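Local coordinates for phosphopantetheine attachment site family protein (Acinetobacter baumannii, PDB 4HKG) that probably serves as a free-standing peptidyl carrier protein, carrying substrates on a phosphopantetheine arm in a non-ribosomal peptide pathway, at residues A[27-32]-A[69-74]. Residues are numbered along the deposited sequence; the frame is centred on the assembly and turned at random.
Sequences ETIDPD and PTINAL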
loop_
_atom_site.group_PDB
_atom_site.type_symbol
_atom_site.label_atom_id
_atom_site.label_comp_id
_atom_site.label_asym_id
_atom_site.label_seq_id
_atom_site.Cartn_x
_atom_site.Cartn_y
_atom_site.Cartn_z
ATOM N N GLU A 27 2.444 10.566 -8.580
ATOM C CA GLU A 27 1.376 11.543 -8.763
ATOM C C GLU A 27 0.290 11.066 -9.730
ATOM O O GLU A 27 -0.825 11.584 -9.718
ATOM C CB GLU A 27 1.935 12.899 -9.200
ATOM C CG GLU A 27 2.589 13.677 -8.072
ATOM N N THR A 28 0.608 10.072 -10.554
ATOM C CA THR A 28 -0.373 9.539 -11.505
ATOM C C THR A 28 -1.306 8.503 -10.890
ATOM O O THR A 28 -2.247 8.047 -11.539
ATOM C CB THR A 28 0.274 8.899 -12.744
ATOM O OG1 THR A 28 0.932 7.679 -12.373
ATOM C CG2 THR A 28 1.242 9.867 -13.418
ATOM N N ILE A 29 -1.043 8.130 -9.646
ATOM C CA ILE A 29 -1.837 7.118 -8.964
ATOM C C ILE A 29 -2.815 7.759 -7.989
ATOM O O ILE A 29 -2.418 8.552 -7.141
ATOM C CB ILE A 29 -0.937 6.148 -8.183
ATOM C CG1 ILE A 29 0.058 5.479 -9.130
ATOM C CG2 ILE A 29 -1.784 5.110 -7.463
ATOM C CD1 ILE A 29 -0.598 4.610 -10.178
ATOM N N ASP A 30 -4.092 7.414 -8.112
ATOM C CA ASP A 30 -5.140 7.917 -7.224
ATOM C C ASP A 30 -5.179 7.042 -5.973
ATOM O O ASP A 30 -5.446 5.838 -6.065
ATOM C CB ASP A 30 -6.484 7.859 -7.959
ATOM C CG ASP A 30 -7.647 8.417 -7.142
ATOM O OD1 ASP A 30 -7.535 8.556 -5.903
ATOM O OD2 ASP A 30 -8.703 8.704 -7.749
ATOM N N PRO A 31 -4.903 7.627 -4.797
ATOM C CA PRO A 31 -4.837 6.807 -3.580
ATOM C C PRO A 31 -6.192 6.261 -3.113
ATOM O O PRO A 31 -6.229 5.466 -2.174
ATOM C CB PRO A 31 -4.231 7.758 -2.544
ATOM C CG PRO A 31 -4.641 9.121 -3.020
ATOM C CD PRO A 31 -4.644 9.054 -4.527
ATOM N N ASP A 32 -7.278 6.673 -3.758
ATOM C CA ASP A 32 -8.602 6.154 -3.440
ATOM C C ASP A 32 -9.156 5.224 -4.506
ATOM O O ASP A 32 -10.295 4.771 -4.396
ATOM C CB ASP A 32 -9.556 7.313 -3.170
ATOM C CG ASP A 32 -9.189 8.054 -1.915
ATOM O OD1 ASP A 32 -9.058 7.388 -0.867
ATOM O OD2 ASP A 32 -8.992 9.288 -1.976
ATOM N N PRO A 69 -8.511 -2.265 -0.325
ATOM C CA PRO A 69 -8.104 -2.324 -1.735
ATOM C C PRO A 69 -7.679 -1.011 -2.389
ATOM O O PRO A 69 -7.708 -0.905 -3.611
ATOM C CB PRO A 69 -9.358 -2.871 -2.420
ATOM C CG PRO A 69 -10.468 -2.317 -1.603
ATOM C CD PRO A 69 -9.978 -2.324 -0.174
ATOM N N THR A 70 -7.271 -0.038 -1.590
ATOM C CA THR A 70 -6.754 1.218 -2.118
ATOM C C THR A 70 -5.576 1.615 -1.244
ATOM O O THR A 70 -5.409 1.108 -0.133
ATOM C CB THR A 70 -7.782 2.367 -2.062
ATOM O OG1 THR A 70 -7.946 2.767 -0.700
ATOM C CG2 THR A 70 -9.141 1.964 -2.647
ATOM N N ILE A 71 -4.767 2.541 -1.734
ATOM C CA ILE A 71 -3.640 3.038 -0.964
ATOM C C ILE A 71 -4.109 3.592 0.379
ATOM O O ILE A 71 -3.545 3.261 1.431
ATOM C CB ILE A 71 -2.864 4.107 -1.756
ATOM C CG1 ILE A 71 -2.127 3.451 -2.931
ATOM C CG2 ILE A 71 -1.897 4.873 -0.851
ATOM C CD1 ILE A 71 -1.624 4.442 -3.940
ATOM N N ASN A 72 -5.141 4.428 0.350
ATOM C CA ASN A 72 -5.631 5.051 1.572
ATOM C C ASN A 72 -6.276 4.051 2.537
ATOM O O ASN A 72 -6.155 4.202 3.754
ATOM C CB ASN A 72 -6.586 6.203 1.259
ATOM C CG ASN A 72 -5.865 7.504 0.988
ATOM O OD1 ASN A 72 -4.747 7.723 1.479
ATOM N ND2 ASN A 72 -6.488 8.373 0.212
ATOM N N ALA A 73 -6.956 3.033 2.011
ATOM C CA ALA A 73 -7.569 2.027 2.882
ATOM C C ALA A 73 -6.479 1.212 3.579
ATOM O O ALA A 73 -6.578 0.910 4.779
ATOM C CB ALA A 73 -8.509 1.121 2.098
ATOM N N LEU A 74 -5.429 0.878 2.837
ATOM C CA LEU A 74 -4.318 0.140 3.424
ATOM C C LEU A 74 -3.571 0.998 4.446
ATOM O O LEU A 74 -3.171 0.506 5.501
ATOM C CB LEU A 74 -3.374 -0.387 2.344
ATOM C CG LEU A 74 -2.258 -1.325 2.816
ATOM C CD1 LEU A 74 -2.813 -2.593 3.468
ATOM C CD2 LEU A 74 -1.360 -1.670 1.638
HETATM O O HOH W 1 -4.955 3.346 -4.818
HETATM O O HOH W 2 -9.750 4.758 -0.124
#
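Thr-70 caps the N-terminus of helix 71-82: OG1, held between the backbone N and the carbonyl carbon (chi1 72°), accepts from Ala-73 N at 2.9 Å. The same OG1 shares a water with Asp-32 OD1, while the methyl CG2 lies against Asp-32 O. At Ile-71 the backbone N gives its hydrogen to a second water, itself donating to Asp-30 O. With CG1 anti to the carbonyl carbon, an extended chi2 (166°) carries CD1 out to Ile-29 CG2 at 3.6 Å, the two side chains crossing at about a right angle; CB rests 4.0 Å from Pro-31 CB. Asn-72 makes both direct hydrogen bonds of the contact. Its N donates to Pro-31 O (2.9 Å) in the carbonyl plane; an Asx turn, Asp-32 N to Asp-30 OD1, spans the proline offering this acceptor. Its ND2 runs almost straight (170°) to Asp-32 OD1, 3.0 Å away and approached from above the carboxylate plane, and lies alongside the Pro-31 ring, near CB. So the long first loop packs on the last helix in the four-helix carrier-protein fold; helix 7-22 meets that helix's start through Ser-11, bonded to Asn-72 OD1, and Ile-14, against Ile-71, and the loop through a weak Arg-15 bond to Ile-29 O.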